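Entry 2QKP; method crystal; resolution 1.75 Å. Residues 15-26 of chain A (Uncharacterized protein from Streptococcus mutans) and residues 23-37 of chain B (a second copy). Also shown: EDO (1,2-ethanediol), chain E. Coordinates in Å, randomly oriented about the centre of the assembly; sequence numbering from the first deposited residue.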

ATOM      1  N   TYR A  15       4.149  14.690  -5.071  1.00 19.47           N
ATOM      2  CA  TYR A  15       2.840  15.325  -4.946  1.00 20.16           C
ATOM      3  C   TYR A  15       1.681  14.427  -5.295  1.00 18.45           C
ATOM      4  O   TYR A  15       1.749  13.675  -6.251  1.00 17.24           O
ATOM      5  CB  TYR A  15       2.773  16.551  -5.864  1.00 23.25           C
ATOM      6  CG  TYR A  15       3.703  17.627  -5.408  1.00 27.92           C
ATOM      7  CD1 TYR A  15       5.016  17.686  -5.872  1.00 31.78           C
ATOM      8  CD2 TYR A  15       3.274  18.578  -4.494  1.00 30.22           C
ATOM      9  CE1 TYR A  15       5.883  18.681  -5.420  1.00 33.91           C
ATOM     10  CE2 TYR A  15       4.124  19.566  -4.044  1.00 34.24           C
ATOM     11  CZ  TYR A  15       5.420  19.604  -4.502  1.00 31.55           C
ATOM     12  OH  TYR A  15       6.249  20.592  -4.043  1.00 34.63           O
ATOM     13  N   LEU A  16       0.594  14.551  -4.532  1.00 16.36           N
ATOM     14  CA  LEU A  16      -0.681  13.896  -4.863  1.00 15.63           C
ATOM     15  C   LEU A  16      -1.779  14.827  -4.390  1.00 14.93           C
ATOM     16  O   LEU A  16      -1.572  15.593  -3.450  1.00 15.41           O
ATOM     17  CB  LEU A  16      -0.869  12.584  -4.096  1.00 15.79           C
ATOM     18  CG  LEU A  16       0.114  11.447  -4.411  1.00 15.22           C
ATOM     19  CD1 LEU A  16      -0.075  10.332  -3.399  1.00 14.81           C
ATOM     20  CD2 LEU A  16      -0.089  10.908  -5.816  1.00 14.66           C
ATOM     21  N   SER A  17      -2.956  14.710  -4.995  1.00 14.67           N
ATOM     22  CA  SER A  17      -4.154  15.295  -4.370  1.00 15.27           C
ATOM     23  C   SER A  17      -4.698  14.234  -3.410  1.00 15.06           C
ATOM     24  O   SER A  17      -4.329  13.086  -3.503  1.00 14.70           O
ATOM     25  CB  SER A  17      -5.196  15.604  -5.454  1.00 15.20           C
ATOM     26  OG  SER A  17      -5.624  14.409  -6.077  1.00 15.83           O
ATOM     27  N   VAL A  18      -5.581  14.621  -2.494  1.00 14.76           N
ATOM     28  CA  VAL A  18      -6.312  13.690  -1.664  1.00 15.06           C
ATOM     29  C   VAL A  18      -7.067  12.660  -2.531  1.00 15.77           C
ATOM     30  O   VAL A  18      -7.015  11.455  -2.248  1.00 15.24           O
ATOM     31  CB  VAL A  18      -7.334  14.447  -0.742  1.00 14.89           C
ATOM     32  CG1 VAL A  18      -8.388  13.468  -0.188  1.00 13.54           C
ATOM     33  CG2 VAL A  18      -6.606  15.136   0.395  1.00 16.59           C
ATOM     34  N   GLU A  19      -7.687  13.113  -3.631  1.00 15.90           N
ATOM     35  CA  GLU A  19      -8.409  12.191  -4.523  1.00 18.31           C
ATOM     36  C   GLU A  19      -7.437  11.115  -5.045  1.00 17.41           C
ATOM     37  O   GLU A  19      -7.746   9.930  -5.048  1.00 16.77           O
ATOM     38  CB  GLU A  19      -9.036  12.978  -5.699  1.00 18.02           C
ATOM     39  CG  GLU A  19      -9.613  12.117  -6.859  1.00 21.71           C
ATOM     40  CD  GLU A  19      -9.658  12.859  -8.240  1.00 25.63           C
ATOM     41  OE1 GLU A  19      -9.055  13.962  -8.421  1.00 32.03           O
ATOM     42  OE2 GLU A  19     -10.297  12.321  -9.180  1.00 31.16           O
ATOM     43  N   GLN A  20      -6.242  11.538  -5.435  1.00 16.70           N
ATOM     44  CA  GLN A  20      -5.251  10.585  -5.974  1.00 16.76           C
ATOM     45  C   GLN A  20      -4.679   9.650  -4.893  1.00 16.39           C
ATOM     46  O   GLN A  20      -4.477   8.458  -5.165  1.00 16.32           O
ATOM     47  CB  GLN A  20      -4.116  11.296  -6.668  1.00 18.56           C
ATOM     48  CG  GLN A  20      -4.534  11.871  -8.050  1.00 18.59           C
ATOM     49  CD  GLN A  20      -3.493  12.802  -8.580  1.00 19.41           C
ATOM     50  OE1 GLN A  20      -2.802  13.487  -7.814  1.00 16.59           O
ATOM     51  NE2 GLN A  20      -3.352  12.837  -9.923  1.00 21.64           N
ATOM     52  N   ALA A  21      -4.433  10.193  -3.706  1.00 14.40           N
ATOM     53  CA  ALA A  21      -3.910   9.353  -2.597  1.00 14.93           C
ATOM     54  C   ALA A  21      -4.977   8.311  -2.270  1.00 15.16           C
ATOM     55  O   ALA A  21      -4.665   7.142  -2.067  1.00 15.55           O
ATOM     56  CB  ALA A  21      -3.545  10.172  -1.379  1.00 16.27           C
ATOM     57  N   ASN A  22      -6.236   8.734  -2.213  1.00 14.48           N
ATOM     58  CA  ASN A  22      -7.340   7.797  -1.989  1.00 15.00           C
ATOM     59  C   ASN A  22      -7.425   6.732  -3.083  1.00 15.70           C
ATOM     60  O   ASN A  22      -7.569   5.544  -2.776  1.00 15.63           O
ATOM     61  CB  ASN A  22      -8.694   8.558  -1.859  1.00 14.84           C
ATOM     62  CG  ASN A  22      -9.832   7.625  -1.458  1.00 16.55           C
ATOM     63  OD1 ASN A  22      -9.729   6.949  -0.453  1.00 16.26           O
ATOM     64  ND2 ASN A  22     -10.906   7.567  -2.270  1.00 18.99           N
ATOM     65  N   LEU A  23      -7.337   7.130  -4.363  1.00 15.37           N
ATOM     66  CA  LEU A  23      -7.329   6.129  -5.444  1.00 16.72           C
ATOM     67  C   LEU A  23      -6.183   5.122  -5.279  1.00 15.45           C
ATOM     68  O   LEU A  23      -6.355   3.926  -5.455  1.00 14.66           O
ATOM     69  CB  LEU A  23      -7.147   6.811  -6.789  1.00 17.77           C
ATOM     70  CG  LEU A  23      -8.411   7.468  -7.340  1.00 18.73           C
ATOM     71  CD1 LEU A  23      -7.998   8.415  -8.437  1.00 20.91           C
ATOM     72  CD2 LEU A  23      -9.439   6.425  -7.839  1.00 22.45           C
ATOM     73  N   ILE A  24      -5.014   5.628  -4.918  1.00 15.05           N
ATOM     74  CA  ILE A  24      -3.847   4.724  -4.747  1.00 14.32           C
ATOM     75  C   ILE A  24      -4.113   3.708  -3.645  1.00 13.98           C
ATOM     76  O   ILE A  24      -3.920   2.521  -3.833  1.00 14.95           O
ATOM     77  CB  ILE A  24      -2.574   5.522  -4.488  1.00 13.61           C
ATOM     78  CG1 ILE A  24      -2.123   6.204  -5.797  1.00 15.64           C
ATOM     79  CG2 ILE A  24      -1.462   4.594  -3.924  1.00 16.20           C
ATOM     80  CD1 ILE A  24      -1.140   7.368  -5.563  1.00 19.45           C
ATOM     81  N   LEU A  25      -4.603   4.175  -2.500  1.00 14.34           N
ATOM     82  CA  LEU A  25      -4.869   3.280  -1.369  1.00 12.89           C
ATOM     83  C   LEU A  25      -5.869   2.216  -1.741  1.00 14.95           C
ATOM     84  O   LEU A  25      -5.797   1.082  -1.245  1.00 15.20           O
ATOM     85  CB  LEU A  25      -5.346   4.066  -0.145  1.00 13.40           C
ATOM     86  CG  LEU A  25      -4.243   4.848   0.580  1.00 13.22           C
ATOM     87  CD1 LEU A  25      -4.842   5.933   1.485  1.00 16.87           C
ATOM     88  CD2 LEU A  25      -3.248   3.957   1.372  1.00 15.35           C
ATOM     89  N   ASN A  26      -6.821   2.580  -2.605  1.00 14.88           N
ATOM     90  CA  ASN A  26      -7.835   1.608  -3.078  1.00 17.45           C
ATOM     91  C   ASN A  26      -7.376   0.646  -4.180  1.00 18.65           C
ATOM     92  O   ASN A  26      -8.046  -0.375  -4.414  1.00 20.52           O
ATOM     93  CB  ASN A  26      -9.074   2.370  -3.549  1.00 17.34           C
ATOM     94  CG  ASN A  26      -9.813   3.053  -2.394  1.00 17.89           C
ATOM     95  OD1 ASN A  26      -9.617   2.698  -1.228  1.00 16.94           O
ATOM     96  ND2 ASN A  26     -10.655   4.048  -2.712  1.00 19.23           N
TER
HETATM   97  C1  EDO E 603      10.211  -3.442  -1.390  1.00 27.37           C
HETATM   98  O1  EDO E 603      11.000  -4.077  -0.381  1.00 32.74           O
HETATM   99  C2  EDO E 603      10.959  -3.552  -2.710  1.00 26.50           C
HETATM  100  O2  EDO E 603      12.240  -2.954  -2.520  1.00 27.81           O
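Chain B (23-37) LILNHLPLEITFVNK

Two copies of one protein meet through apolar side chains, with 419 Å² buried between the stretches and no hydrogen bond crossing from one to the other. Chain A enters as a strand at Tyr A15 and Leu A16 and then runs as a helix from Val A18 through Asn A26. Chain B presents a helix that includes Leu B23 to Leu B25, passes through a loop, and continues as an extended strand that includes Glu B31 to Val B35. That strand crosses the chain A helix at 128° between their N-to-C directions, closer to antiparallel than parallel, and the axes come no nearer than 10.9 Å. Tyr A15 stays clear of chain B. Leu A16 (m, t) has its CA-to-CB bond sideways, but its end comes nearer: CD2 lies 3.8 Å from CD2 of Phe B34, and CD1 lies 4.3 Å from CD1 of Leu B25, so one leucine touches both the strand and the helix of chain B. Ser A17 caps the helix, its OG accepting from Gln A20 N at 3.0 Å, while its own N donates to Gln A20 OE1 at 3.1 Å. This reciprocal pair ties the Gln A20 side chain back to the helix start. The same side chain sets its NE2 at the edge of the Phe B34 ring, near the ring plane and 3.5 Å from CE2; Gln A20 NE2 also lies 4.3 Å from Asn B36 CB. Ala A21 points its CB away from chain B yet leaves it 4.4 Å from CD1 of Leu B25. One turn beyond Gln A20, Ile A24 (m, t) points toward chain B and spans helix and strand: its CG2 is 3.9 Å from CD2 of Leu B25 and 4.4 Å from CG2 of Ile B32, and its CD1 is 4.0 Å from CB of Phe B34. The Ile A24 and Phe B34 CA atoms stand 8.3 Å apart. Leu A25 has its CA-to-CB bond sideways, but its end comes nearer to the chain B helix, its CD2 lying 3.8 Å from Leu B25 CD2 and 3.9 Å from Ile B24 CG2; here the backbones are closer, 7.8 Å between the CA atoms of Leu A25 and Leu B25. Phe B34 and Leu B25 have the largest areas covered, 81 and 75 Å². Away from this contact, 1,2-ethanediol, probably from the crystallisation liquor, donates from O2 to Glu B31 OE2 at 2.5 Å.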

ATOM      1  N   LEU B  23       1.637   8.935   6.120  1.00 14.48           N
ATOM      2  CA  LEU B  23       2.315   7.923   6.973  1.00 14.53           C
ATOM      3  C   LEU B  23       2.005   6.509   6.497  1.00 13.63           C
ATOM      4  O   LEU B  23       2.895   5.627   6.449  1.00 14.91           O
ATOM      5  CB  LEU B  23       1.846   8.104   8.419  1.00 14.70           C
ATOM      6  CG  LEU B  23       2.485   9.335   9.077  1.00 18.39           C
ATOM      7  CD1 LEU B  23       1.758   9.642  10.407  1.00 18.46           C
ATOM      8  CD2 LEU B  23       3.987   9.187   9.284  1.00 22.84           C
ATOM      9  N   ILE B  24       0.736   6.257   6.180  1.00 14.32           N
ATOM     10  CA  ILE B  24       0.339   4.925   5.748  1.00 13.46           C
ATOM     11  C   ILE B  24       1.113   4.524   4.489  1.00 13.72           C
ATOM     12  O   ILE B  24       1.732   3.432   4.431  1.00 12.69           O
ATOM     13  CB  ILE B  24      -1.201   4.825   5.560  1.00 13.75           C
ATOM     14  CG1 ILE B  24      -1.857   4.868   6.982  1.00 14.38           C
ATOM     15  CG2 ILE B  24      -1.552   3.503   4.838  1.00 12.62           C
ATOM     16  CD1 ILE B  24      -3.410   4.956   6.955  1.00 16.67           C
ATOM     17  N   LEU B  25       1.098   5.411   3.494  1.00 13.43           N
ATOM     18  CA  LEU B  25       1.831   5.128   2.232  1.00 13.73           C
ATOM     19  C   LEU B  25       3.326   4.852   2.480  1.00 14.57           C
ATOM     20  O   LEU B  25       3.937   3.997   1.795  1.00 15.67           O
ATOM     21  CB  LEU B  25       1.609   6.269   1.214  1.00 13.64           C
ATOM     22  CG  LEU B  25       0.150   6.291   0.683  1.00 15.02           C
ATOM     23  CD1 LEU B  25      -0.203   7.651  -0.001  1.00 14.89           C
ATOM     24  CD2 LEU B  25      -0.051   5.157  -0.300  1.00 17.56           C
ATOM     25  N   ASN B  26       3.899   5.582   3.435  1.00 14.92           N
ATOM     26  CA  ASN B  26       5.300   5.443   3.827  1.00 15.97           C
ATOM     27  C   ASN B  26       5.590   4.261   4.768  1.00 16.71           C
ATOM     28  O   ASN B  26       6.763   4.048   5.128  1.00 19.16           O
ATOM     29  CB  ASN B  26       5.804   6.737   4.481  1.00 16.10           C
ATOM     30  CG  ASN B  26       5.859   7.896   3.491  1.00 16.46           C
ATOM     31  OD1 ASN B  26       5.799   7.669   2.287  1.00 14.24           O
ATOM     32  ND2 ASN B  26       5.898   9.131   3.995  1.00 18.20           N
ATOM     33  N   HIS B  27       4.562   3.543   5.202  1.00 16.58           N
ATOM     34  CA  HIS B  27       4.798   2.351   6.026  1.00 16.56           C
ATOM     35  C   HIS B  27       4.402   1.060   5.345  1.00 18.06           C
ATOM     36  O   HIS B  27       4.370   0.016   5.997  1.00 19.93           O
ATOM     37  CB  HIS B  27       4.092   2.434   7.384  1.00 17.04           C
ATOM     38  CG  HIS B  27       4.780   3.339   8.352  1.00 16.04           C
ATOM     39  ND1 HIS B  27       4.798   4.704   8.205  1.00 15.61           N
ATOM     40  CD2 HIS B  27       5.501   3.069   9.468  1.00 15.75           C
ATOM     41  CE1 HIS B  27       5.486   5.245   9.197  1.00 19.57           C
ATOM     42  NE2 HIS B  27       5.905   4.273   9.989  1.00 16.72           N
ATOM     43  N   LEU B  28       4.049   1.105   4.071  1.00 17.41           N
ATOM     44  CA  LEU B  28       3.745  -0.124   3.354  1.00 17.53           C
ATOM     45  C   LEU B  28       5.063  -0.666   2.785  1.00 18.09           C
ATOM     46  O   LEU B  28       5.951   0.107   2.426  1.00 18.14           O
ATOM     47  CB  LEU B  28       2.717   0.138   2.243  1.00 18.83           C
ATOM     48  CG  LEU B  28       1.313   0.531   2.751  1.00 17.82           C
ATOM     49  CD1 LEU B  28       0.532   1.020   1.588  1.00 18.76           C
ATOM     50  CD2 LEU B  28       0.588  -0.655   3.400  1.00 19.45           C
ATOM     51  N   PRO B  29       5.194  -2.002   2.682  1.00 19.48           N
ATOM     52  CA  PRO B  29       6.468  -2.612   2.289  1.00 19.45           C
ATOM     53  C   PRO B  29       6.644  -2.625   0.768  1.00 20.02           C
ATOM     54  O   PRO B  29       6.882  -3.692   0.162  1.00 19.22           O
ATOM     55  CB  PRO B  29       6.327  -4.045   2.826  1.00 20.67           C
ATOM     56  CG  PRO B  29       4.924  -4.331   2.711  1.00 19.01           C
ATOM     57  CD  PRO B  29       4.164  -3.022   2.966  1.00 19.76           C
ATOM     58  N   LEU B  30       6.503  -1.447   0.148  1.00 18.37           N
ATOM     59  CA  LEU B  30       6.456  -1.369  -1.310  1.00 17.47           C
ATOM     60  C   LEU B  30       7.148  -0.107  -1.737  1.00 16.89           C
ATOM     61  O   LEU B  30       7.128   0.907  -1.008  1.00 15.93           O
ATOM     62  CB  LEU B  30       5.015  -1.320  -1.816  1.00 17.66           C
ATOM     63  CG  LEU B  30       4.078  -2.482  -1.465  1.00 16.70           C
ATOM     64  CD1 LEU B  30       2.638  -2.075  -1.686  1.00 18.55           C
ATOM     65  CD2 LEU B  30       4.385  -3.722  -2.275  1.00 17.83           C
ATOM     66  N   GLU B  31       7.802  -0.187  -2.888  1.00 16.34           N
ATOM     67  CA  GLU B  31       8.248   1.020  -3.585  1.00 17.27           C
ATOM     68  C   GLU B  31       7.077   1.407  -4.453  1.00 16.62           C
ATOM     69  O   GLU B  31       6.737   0.692  -5.410  1.00 17.43           O
ATOM     70  CB  GLU B  31       9.469   0.721  -4.467  1.00 17.78           C
ATOM     71  CG  GLU B  31      10.640   0.123  -3.674  1.00 20.47           C
ATOM     72  CD  GLU B  31      11.865  -0.219  -4.559  1.00 21.58           C
ATOM     73  OE1 GLU B  31      12.044   0.435  -5.632  1.00 23.98           O
ATOM     74  OE2 GLU B  31      12.660  -1.095  -4.152  1.00 22.28           O
ATOM     75  N   ILE B  32       6.454   2.533  -4.114  1.00 15.74           N
ATOM     76  CA  ILE B  32       5.243   2.980  -4.810  1.00 16.60           C
ATOM     77  C   ILE B  32       5.585   4.200  -5.659  1.00 16.18           C
ATOM     78  O   ILE B  32       6.225   5.134  -5.175  1.00 16.11           O
ATOM     79  CB  ILE B  32       4.141   3.361  -3.808  1.00 15.59           C
ATOM     80  CG1 ILE B  32       3.822   2.177  -2.888  1.00 17.29           C
ATOM     81  CG2 ILE B  32       2.850   3.807  -4.558  1.00 18.44           C
ATOM     82  CD1 ILE B  32       2.716   2.451  -1.780  1.00 16.52           C
ATOM     83  N   THR B  33       5.178   4.171  -6.929  1.00 16.93           N
ATOM     84  CA  THR B  33       5.312   5.330  -7.799  1.00 18.01           C
ATOM     85  C   THR B  33       3.995   5.575  -8.509  1.00 17.41           C
ATOM     86  O   THR B  33       3.256   4.639  -8.835  1.00 18.34           O
ATOM     87  CB  THR B  33       6.450   5.163  -8.843  1.00 18.93           C
ATOM     88  OG1 THR B  33       6.176   4.035  -9.660  1.00 24.54           O
ATOM     89  CG2 THR B  33       7.814   4.937  -8.149  1.00 15.06           C
ATOM     90  N   PHE B  34       3.705   6.839  -8.763  1.00 18.06           N
ATOM     91  CA  PHE B  34       2.501   7.170  -9.480  1.00 17.75           C
ATOM     92  C   PHE B  34       2.831   8.132 -10.617  1.00 18.15           C
ATOM     93  O   PHE B  34       3.494   9.141 -10.397  1.00 17.32           O
ATOM     94  CB  PHE B  34       1.490   7.822  -8.524  1.00 18.57           C
ATOM     95  CG  PHE B  34       0.260   8.303  -9.217  1.00 18.46           C
ATOM     96  CD1 PHE B  34      -0.649   7.391  -9.737  1.00 20.11           C
ATOM     97  CD2 PHE B  34       0.020   9.655  -9.359  1.00 19.98           C
ATOM     98  CE1 PHE B  34      -1.806   7.831 -10.416  1.00 20.94           C
ATOM     99  CE2 PHE B  34      -1.136  10.106 -10.025  1.00 20.14           C
ATOM    100  CZ  PHE B  34      -2.023   9.196 -10.545  1.00 20.37           C
ATOM    101  N   VAL B  35       2.341   7.775 -11.799  1.00 20.85           N
ATOM    102  CA  VAL B  35       2.426   8.574 -13.025  1.00 22.15           C
ATOM    103  C   VAL B  35       0.990   8.948 -13.398  1.00 22.95           C
ATOM    104  O   VAL B  35       0.098   8.083 -13.469  1.00 23.14           O
ATOM    105  CB  VAL B  35       3.066   7.736 -14.175  1.00 22.84           C
ATOM    106  CG1 VAL B  35       3.026   8.494 -15.492  1.00 23.13           C
ATOM    107  CG2 VAL B  35       4.491   7.325 -13.829  1.00 23.90           C
ATOM    108  N   ASN B  36       0.762  10.235 -13.622  1.00 24.81           N
ATOM    109  CA  ASN B  36      -0.608  10.704 -13.838  1.00 27.07           C
ATOM    110  C   ASN B  36      -1.039  10.497 -15.290  1.00 28.63           C
ATOM    111  O   ASN B  36      -0.238  10.062 -16.119  1.00 28.47           O
ATOM    112  CB  ASN B  36      -0.790  12.145 -13.356  1.00 27.02           C
ATOM    113  CG  ASN B  36      -0.032  13.157 -14.189  1.00 29.65           C
ATOM    114  OD1 ASN B  36       0.182  12.954 -15.383  1.00 30.77           O
ATOM    115  ND2 ASN B  36       0.405  14.243 -13.554  1.00 27.07           N
ATOM    116  N   LYS B  37      -2.291  10.814 -15.595  1.00 30.43           N
ATOM    117  CA  LYS B  37      -2.840  10.562 -16.930  1.00 32.97           C
ATOM    118  C   LYS B  37      -2.163  11.350 -18.064  1.00 33.82           C
ATOM    119  O   LYS B  37      -2.387  11.032 -19.238  1.00 35.19           O
ATOM    120  CB  LYS B  37      -4.356  10.780 -16.919  1.00 33.07           C
ATOM    121  CG  LYS B  37      -4.777  12.250 -16.775  1.00 34.09           C
ATOM    122  CD  LYS B  37      -6.149  12.381 -16.098  1.00 36.47           C
ATOM    123  CE  LYS B  37      -7.288  11.913 -16.987  1.00 37.55           C
ATOM    124  NZ  LYS B  37      -8.573  11.844 -16.216  1.00 37.46           N
TER